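Local coordinates for protein Cas13d (uncultured Ruminococcus sp, PDB 6IV9) that binds CRISPR RNA and, through its two HEPN domains, probably matures that RNA and cleaves the target RNA, at residues A[178-183]-A[301-306]; A[289-294]-A[748-753]. The protein carries 2 engineered substitutions. One frame throughout, in Å; residues are numbered along the deposited sequence.

Contact 1 (A[178-183]-A[301-306]); sequences DIEKIL and FDLYSF. With nucleotides of chain B.
Glu180 of helix 168-197 reaches to Tyr304, which lies in the loop before helix 306-309. From CB, the chain turns so that CG stands anti to its own carbonyl carbon, chi1 -61°. This CG touches Leu303 CD1 at 4.0 Å and is pressed close to the phenol oxygen, 3.0 Å from Glu180 CG to Tyr304 OH, so packing is tight. The chain runs on extended to the carboxylate, where OE2 accepts a hydrogen bond from the phenol on its anti lone pair, 2.7 Å from Tyr304 OH to Glu180 OE2. Carboxylate and ring planes are turned 40° apart. Leu303 CD1 lies 3.4 Å above one face of the Tyr304 ring, toward the rim, while Phe553 meets the ring edge-to-face. Branched aliphatic residues suit this seam: Leu183 CD1 meets Leu303 CD1 at 4.2 Å. On another side of the helix, Lys181 NZ bonds A27 OP2 (3.1 Å) and A28 OP1 (3.0 Å) of chain B and salt-bridges Asp178 OD1, that hydrogen bond weak. The buried bond gives the phenol O-H and Glu180 OE2 a partner beside the leucines and would probably stabilise the glutamate as the anion, while lysine gives the helix its grip on the RNA.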
loop_
_atom_site.group_PDB
_atom_site.type_symbol
_atom_site.label_atom_id
_atom_site.label_comp_id
_atom_site.label_asym_id
_atom_site.label_seq_id
_atom_site.Cartn_x
_atom_site.Cartn_y
_atom_site.Cartn_z
ATOM N N ASP A 178 -0.540 5.053 -13.099
ATOM C CA ASP A 178 -0.060 4.327 -11.894
ATOM C C ASP A 178 -0.893 4.739 -10.674
ATOM O O ASP A 178 -1.162 3.907 -9.847
ATOM C CB ASP A 178 1.426 4.551 -11.645
ATOM C CG ASP A 178 2.312 3.809 -12.623
ATOM O OD1 ASP A 178 1.808 2.905 -13.267
ATOM O OD2 ASP A 178 3.488 4.150 -12.725
ATOM N N ILE A 179 -1.228 6.020 -10.584
ATOM C CA ILE A 179 -2.068 6.512 -9.463
ATOM C C ILE A 179 -3.418 5.794 -9.543
ATOM O O ILE A 179 -3.917 5.363 -8.535
ATOM C CB ILE A 179 -2.248 8.037 -9.562
ATOM C CG1 ILE A 179 -0.961 8.779 -9.206
ATOM C CG2 ILE A 179 -3.417 8.500 -8.715
ATOM C CD1 ILE A 179 -0.986 10.245 -9.498
ATOM N N GLU A 180 -3.981 5.702 -10.736
ATOM C CA GLU A 180 -5.292 5.031 -10.889
ATOM C C GLU A 180 -5.169 3.535 -10.579
ATOM O O GLU A 180 -6.068 3.026 -9.985
ATOM C CB GLU A 180 -5.988 5.458 -12.176
ATOM C CG GLU A 180 -6.244 6.947 -12.187
ATOM C CD GLU A 180 -6.863 7.513 -13.449
ATOM O OE1 GLU A 180 -7.425 6.749 -14.189
ATOM O OE2 GLU A 180 -6.741 8.700 -13.671
ATOM N N LYS A 181 -4.066 2.892 -10.965
ATOM C CA LYS A 181 -3.919 1.437 -10.708
ATOM C C LYS A 181 -3.927 1.188 -9.204
ATOM O O LYS A 181 -4.607 0.300 -8.778
ATOM C CB LYS A 181 -2.545 0.889 -11.108
ATOM C CG LYS A 181 -2.184 0.883 -12.572
ATOM C CD LYS A 181 -1.096 -0.086 -12.942
ATOM C CE LYS A 181 0.208 0.026 -12.197
ATOM N NZ LYS A 181 1.328 -0.480 -13.027
ATOM N N ILE A 182 -3.153 1.963 -8.459
ATOM C CA ILE A 182 -3.082 1.760 -6.985
ATOM C C ILE A 182 -4.423 2.090 -6.321
ATOM O O ILE A 182 -4.794 1.407 -5.416
ATOM C CB ILE A 182 -1.855 2.424 -6.336
ATOM C CG1 ILE A 182 -1.526 1.763 -5.002
ATOM C CG2 ILE A 182 -2.030 3.912 -6.183
ATOM C CD1 ILE A 182 -0.854 0.440 -5.132
ATOM N N LEU A 183 -5.117 3.122 -6.776
ATOM C CA LEU A 183 -6.437 3.454 -6.189
ATOM C C LEU A 183 -7.422 2.314 -6.467
ATOM O O LEU A 183 -8.218 2.036 -5.616
ATOM C CB LEU A 183 -6.944 4.782 -6.741
ATOM C CG LEU A 183 -6.255 6.011 -6.173
ATOM C CD1 LEU A 183 -6.692 7.252 -6.919
ATOM C CD2 LEU A 183 -6.520 6.139 -4.689
ATOM N N PHE A 301 -15.411 10.592 -15.137
ATOM C CA PHE A 301 -14.160 11.281 -15.521
ATOM C C PHE A 301 -13.769 12.343 -14.492
ATOM O O PHE A 301 -12.829 13.063 -14.751
ATOM C CB PHE A 301 -14.363 11.910 -16.898
ATOM C CG PHE A 301 -14.363 10.894 -18.003
ATOM C CD1 PHE A 301 -13.176 10.416 -18.519
ATOM C CD2 PHE A 301 -15.543 10.364 -18.472
ATOM C CE1 PHE A 301 -13.167 9.451 -19.506
ATOM C CE2 PHE A 301 -15.535 9.403 -19.465
ATOM C CZ PHE A 301 -14.350 8.956 -19.980
ATOM N N ASP A 302 -14.441 12.375 -13.350
ATOM C CA ASP A 302 -14.241 13.460 -12.363
ATOM C C ASP A 302 -13.463 13.018 -11.119
ATOM O O ASP A 302 -13.620 13.657 -10.110
ATOM C CB ASP A 302 -15.549 14.186 -12.063
ATOM C CG ASP A 302 -16.656 13.308 -11.524
ATOM O OD1 ASP A 302 -16.531 12.111 -11.604
ATOM O OD2 ASP A 302 -17.629 13.854 -11.038
ATOM N N LEU A 303 -12.561 12.056 -11.252
ATOM C CA LEU A 303 -11.792 11.535 -10.090
ATOM C C LEU A 303 -11.019 12.670 -9.423
ATOM O O LEU A 303 -10.983 12.726 -8.226
ATOM C CB LEU A 303 -10.768 10.540 -10.641
ATOM C CG LEU A 303 -10.239 9.458 -9.712
ATOM C CD1 LEU A 303 -8.827 9.063 -10.062
ATOM C CD2 LEU A 303 -10.399 9.794 -8.254
ATOM N N TYR A 304 -10.418 13.535 -10.217
ATOM C CA TYR A 304 -9.539 14.574 -9.642
ATOM C C TYR A 304 -10.261 15.881 -9.343
ATOM O O TYR A 304 -9.667 16.693 -8.700
ATOM C CB TYR A 304 -8.342 14.765 -10.567
ATOM C CG TYR A 304 -7.637 13.468 -10.844
ATOM C CD1 TYR A 304 -6.902 12.851 -9.857
ATOM C CD2 TYR A 304 -7.744 12.835 -12.061
ATOM C CE1 TYR A 304 -6.269 11.646 -10.077
ATOM C CE2 TYR A 304 -7.110 11.634 -12.305
ATOM C CZ TYR A 304 -6.365 11.040 -11.308
ATOM O OH TYR A 304 -5.726 9.866 -11.512
ATOM N N SER A 305 -11.487 16.055 -9.806
ATOM C CA SER A 305 -12.185 17.343 -9.581
ATOM C C SER A 305 -13.408 17.216 -8.671
ATOM O O SER A 305 -13.747 18.191 -8.052
ATOM C CB SER A 305 -12.590 17.916 -10.898
ATOM O OG SER A 305 -13.496 17.062 -11.543
ATOM N N PHE A 306 -13.962 16.020 -8.529
ATOM C CA PHE A 306 -15.265 15.839 -7.842
ATOM C C PHE A 306 -15.259 16.365 -6.410
ATOM O O PHE A 306 -16.266 16.915 -6.019
ATOM C CB PHE A 306 -15.761 14.396 -7.950
ATOM C CG PHE A 306 -15.305 13.492 -6.836
ATOM C CD1 PHE A 306 -15.965 13.487 -5.627
ATOM C CD2 PHE A 306 -14.152 12.742 -6.952
ATOM C CE1 PHE A 306 -15.536 12.694 -4.583
ATOM C CE2 PHE A 306 -13.719 11.953 -5.903
ATOM C CZ PHE A 306 -14.412 11.927 -4.725
ATOM P P A B 28 4.558 -1.432 -11.633
ATOM O OP1 A B 28 4.035 -0.066 -11.843
ATOM O OP2 A B 28 4.596 -2.407 -12.781
ATOM O "O5'" A B 28 6.071 -1.428 -11.110
ATOM C "C5'" A B 28 6.621 -0.424 -10.213
ATOM C "C4'" A B 28 8.101 -0.453 -10.435
ATOM O "O4'" A B 28 8.640 -1.772 -10.098
ATOM C "C3'" A B 28 8.542 -0.198 -11.880
ATOM O "O3'" A B 28 9.867 0.330 -11.819
ATOM C "C2'" A B 28 8.688 -1.608 -12.452
ATOM O "O2'" A B 28 9.541 -1.704 -13.587
ATOM C "C1'" A B 28 9.203 -2.383 -11.235
ATOM N N9 A B 28 8.833 -3.818 -11.238
ATOM C C8 A B 28 7.596 -4.332 -11.521
ATOM N N7 A B 28 7.543 -5.640 -11.463
ATOM C C5 A B 28 8.830 -6.012 -11.109
ATOM C C6 A B 28 9.441 -7.266 -10.963
ATOM N N6 A B 28 8.784 -8.414 -11.067
ATOM N N1 A B 28 10.743 -7.297 -10.635
ATOM C C2 A B 28 11.405 -6.141 -10.521
ATOM N N3 A B 28 10.967 -4.898 -10.732
ATOM C C4 A B 28 9.652 -4.904 -11.033
ATOM P P A B 27 1.128 -4.465 -13.639
ATOM O OP1 A B 27 -0.100 -5.318 -13.506
ATOM O OP2 A B 27 1.017 -3.251 -14.446
ATOM O "O5'" A B 27 1.692 -3.882 -12.294
ATOM C "C5'" A B 27 1.838 -4.803 -11.192
ATOM C "C4'" A B 27 2.355 -4.077 -10.011
ATOM O "O4'" A B 27 2.461 -4.971 -8.903
ATOM C "C3'" A B 27 3.771 -3.524 -10.181
ATOM O "O3'" A B 27 3.745 -2.119 -10.334
ATOM C "C2'" A B 27 4.478 -3.867 -8.855
ATOM O "O2'" A B 27 5.092 -2.729 -8.267
ATOM C "C1'" A B 27 3.322 -4.403 -7.996
ATOM N N9 A B 27 3.724 -5.412 -7.030
ATOM C C8 A B 27 3.448 -5.348 -5.689
ATOM N N7 A B 27 3.988 -6.312 -4.994
ATOM C C5 A B 27 4.652 -7.080 -5.944
ATOM C C6 A B 27 5.399 -8.267 -5.848
ATOM N N6 A B 27 5.637 -8.899 -4.694
ATOM N N1 A B 27 5.953 -8.758 -6.984
ATOM C C2 A B 27 5.709 -8.122 -8.135
ATOM N N3 A B 27 4.973 -7.037 -8.356
ATOM C C4 A B 27 4.479 -6.549 -7.206
#

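Contact 2 (A[289-294]-A[748-753]); sequences QCVFHD and AIHCLE
His293 has CG anti to its carbonyl carbon and beside its own backbone N, chi1 -60°, and chi2, 53°, turns ND1 toward Glu753; the ring N-H can thus share the oxygen, at the end of an extended glutamate chain, that the backbone N-H already uses. The sequence ending at His293 is consistent with the R-X4-H signature of a HEPN nuclease, its arginine position being alanine in this chain, probably by engineering. Glu753 OE1 accepts from His293 N at 2.7 Å, on the syn side, and from His293 ND1 at 3.0 Å, on the anti side. Both donors come from the same face of the carboxylate, whose plane stands 90° to the imidazole, and the ring bond is the more bent of the two. Glutamate suits the place because its length carries OE1 from helix 713-760 to the loop backbone. An alanine here would probably leave His293 N and ND1 without this acceptor and the imidazole freer to turn. Water 2 donates to both Glu753 OE2 and His293 O, adding a second link.

One helical turn earlier, His750 ND1 donates to Val291 O at 2.8 Å, in the imidazole plane and on a carbonyl lone pair. Val291 ends helix 267-291, and its carbonyl takes its donors from His750 and a water. Phe292, between Val291 and His293 in sequence, packs its ring against helix 713-760, its CE1 3.9 Å from His750 CB and 4.2 Å from Ile749 CG2. Ile749 also touches Ile826 of helix 816-827. Water 1 donates to both Val291 O and His750 O, at 2.9 Å from each oxygen.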
loop_
_atom_site.group_PDB
_atom_site.type_symbol
_atom_site.label_atom_id
_atom_site.label_comp_id
_atom_site.label_asym_id
_atom_site.label_seq_id
_atom_site.Cartn_x
_atom_site.Cartn_y
_atom_site.Cartn_z
ATOM N N GLN A 289 -16.234 4.284 -8.964
ATOM C CA GLN A 289 -16.914 4.577 -10.252
ATOM C C GLN A 289 -15.963 5.248 -11.246
ATOM O O GLN A 289 -16.325 5.359 -12.391
ATOM C CB GLN A 289 -18.166 5.410 -10.005
ATOM C CG GLN A 289 -19.262 4.642 -9.298
ATOM C CD GLN A 289 -20.328 5.575 -8.788
ATOM O OE1 GLN A 289 -20.660 6.561 -9.415
ATOM N NE2 GLN A 289 -20.854 5.280 -7.625
ATOM N N CYS A 290 -14.842 5.764 -10.771
ATOM C CA CYS A 290 -13.866 6.441 -11.645
ATOM C C CYS A 290 -12.769 5.499 -12.126
ATOM O O CYS A 290 -12.153 5.831 -13.097
ATOM C CB CYS A 290 -13.194 7.572 -10.897
ATOM S SG CYS A 290 -14.325 8.935 -10.559
ATOM N N VAL A 291 -12.507 4.416 -11.406
ATOM C CA VAL A 291 -11.409 3.498 -11.811
ATOM C C VAL A 291 -11.946 2.166 -12.338
ATOM O O VAL A 291 -11.140 1.369 -12.756
ATOM C CB VAL A 291 -10.417 3.308 -10.657
ATOM C CG1 VAL A 291 -9.689 4.593 -10.343
ATOM C CG2 VAL A 291 -11.120 2.797 -9.425
ATOM N N PHE A 292 -13.256 1.961 -12.287
ATOM C CA PHE A 292 -13.897 0.735 -12.818
ATOM C C PHE A 292 -15.095 1.131 -13.685
ATOM O O PHE A 292 -15.690 2.141 -13.439
ATOM C CB PHE A 292 -14.281 -0.221 -11.695
ATOM C CG PHE A 292 -13.094 -0.903 -11.080
ATOM C CD1 PHE A 292 -12.381 -1.853 -11.782
ATOM C CD2 PHE A 292 -12.673 -0.567 -9.817
ATOM C CE1 PHE A 292 -11.283 -2.471 -11.219
ATOM C CE2 PHE A 292 -11.572 -1.178 -9.259
ATOM C CZ PHE A 292 -10.881 -2.124 -9.961
ATOM N N HIS A 293 -15.420 0.320 -14.675
ATOM C CA HIS A 293 -16.550 0.674 -15.564
ATOM C C HIS A 293 -17.849 0.048 -15.060
ATOM O O HIS A 293 -17.811 -0.973 -14.392
ATOM C CB HIS A 293 -16.216 0.348 -17.021
ATOM C CG HIS A 293 -15.027 1.097 -17.510
ATOM N ND1 HIS A 293 -13.830 1.079 -16.851
ATOM C CD2 HIS A 293 -14.864 1.929 -18.549
ATOM C CE1 HIS A 293 -12.970 1.836 -17.481
ATOM N NE2 HIS A 293 -13.580 2.368 -18.524
ATOM N N ASP A 294 -18.962 0.662 -15.423
ATOM C CA ASP A 294 -20.297 0.141 -15.052
ATOM C C ASP A 294 -20.704 -0.955 -16.041
ATOM O O ASP A 294 -19.924 -1.279 -16.918
ATOM C CB ASP A 294 -21.332 1.257 -14.977
ATOM C CG ASP A 294 -21.578 1.965 -16.292
ATOM O OD1 ASP A 294 -21.308 1.384 -17.344
ATOM O OD2 ASP A 294 -22.032 3.098 -16.237
ATOM N N ALA A 748 -4.950 -6.001 -13.086
ATOM C CA ALA A 748 -5.135 -6.524 -14.452
ATOM C C ALA A 748 -6.534 -6.166 -14.978
ATOM O O ALA A 748 -6.636 -5.749 -16.117
ATOM C CB ALA A 748 -4.895 -8.004 -14.446
ATOM N N ILE A 749 -7.572 -6.327 -14.161
ATOM C CA ILE A 749 -8.964 -5.995 -14.582
ATOM C C ILE A 749 -9.087 -4.491 -14.838
ATOM O O ILE A 749 -9.642 -4.104 -15.843
ATOM C CB ILE A 749 -9.974 -6.433 -13.508
ATOM C CG1 ILE A 749 -10.083 -7.951 -13.416
ATOM C CG2 ILE A 749 -11.319 -5.782 -13.746
ATOM C CD1 ILE A 749 -10.550 -8.601 -14.666
ATOM N N HIS A 750 -8.548 -3.687 -13.939
ATOM C CA HIS A 750 -8.631 -2.218 -14.100
ATOM C C HIS A 750 -7.976 -1.812 -15.425
ATOM O O HIS A 750 -8.556 -1.044 -16.144
ATOM C CB HIS A 750 -7.898 -1.556 -12.936
ATOM C CG HIS A 750 -7.509 -0.149 -13.210
ATOM N ND1 HIS A 750 -8.381 0.873 -13.095
ATOM C CD2 HIS A 750 -6.356 0.393 -13.627
ATOM C CE1 HIS A 750 -7.789 1.984 -13.410
ATOM N NE2 HIS A 750 -6.559 1.720 -13.738
ATOM N N CYS A 751 -6.800 -2.351 -15.710
ATOM C CA CYS A 751 -6.057 -2.033 -16.954
ATOM C C CYS A 751 -6.792 -2.517 -18.206
ATOM O O CYS A 751 -6.759 -1.811 -19.191
ATOM C CB CYS A 751 -4.663 -2.607 -16.883
ATOM S SG CYS A 751 -3.679 -1.728 -15.655
ATOM N N LEU A 752 -7.380 -3.707 -18.144
ATOM C CA LEU A 752 -8.125 -4.246 -19.303
ATOM C C LEU A 752 -9.308 -3.328 -19.611
ATOM O O LEU A 752 -9.482 -2.990 -20.746
ATOM C CB LEU A 752 -8.616 -5.650 -18.959
ATOM C CG LEU A 752 -9.597 -6.265 -19.950
ATOM C CD1 LEU A 752 -8.996 -6.365 -21.331
ATOM C CD2 LEU A 752 -10.066 -7.626 -19.483
ATOM N N GLU A 753 -10.076 -2.933 -18.603
ATOM C CA GLU A 753 -11.218 -2.030 -18.868
ATOM C C GLU A 753 -10.701 -0.692 -19.423
ATOM O O GLU A 753 -11.252 -0.193 -20.377
ATOM C CB GLU A 753 -11.988 -1.768 -17.577
ATOM C CG GLU A 753 -12.628 -2.990 -16.970
ATOM C CD GLU A 753 -13.555 -2.656 -15.813
ATOM O OE1 GLU A 753 -13.586 -1.512 -15.410
ATOM O OE2 GLU A 753 -14.226 -3.536 -15.333
HETATM O O HOH W 1 -10.575 0.983 -15.591
HETATM O O HOH W 2 -16.076 -2.989 -13.630
#

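In the fold
After an N-terminal region with two small sheets, the chain reaches helix 168-197, which carries 178-183, and then helix 267-291, whose end and following loop supply 289-294. Soon 301-306 returns to helix 168-197, and contact 1 closes a loop of 117 residues, just over half helical. Contact 2 waits for helix 713-760, with 453 residues intervening. The segments alternate along the chain, so the closures cross rather than nest. Their centres lie 11 Å apart and they touch: Leu303 N packs on Cys290 SG, and His750 NE2 lies against the backbone of Glu180. They tie helix 168-197, the end of helix 267-291 with the loop after it, and helix 713-760 into one buried cluster beside the bound RNA.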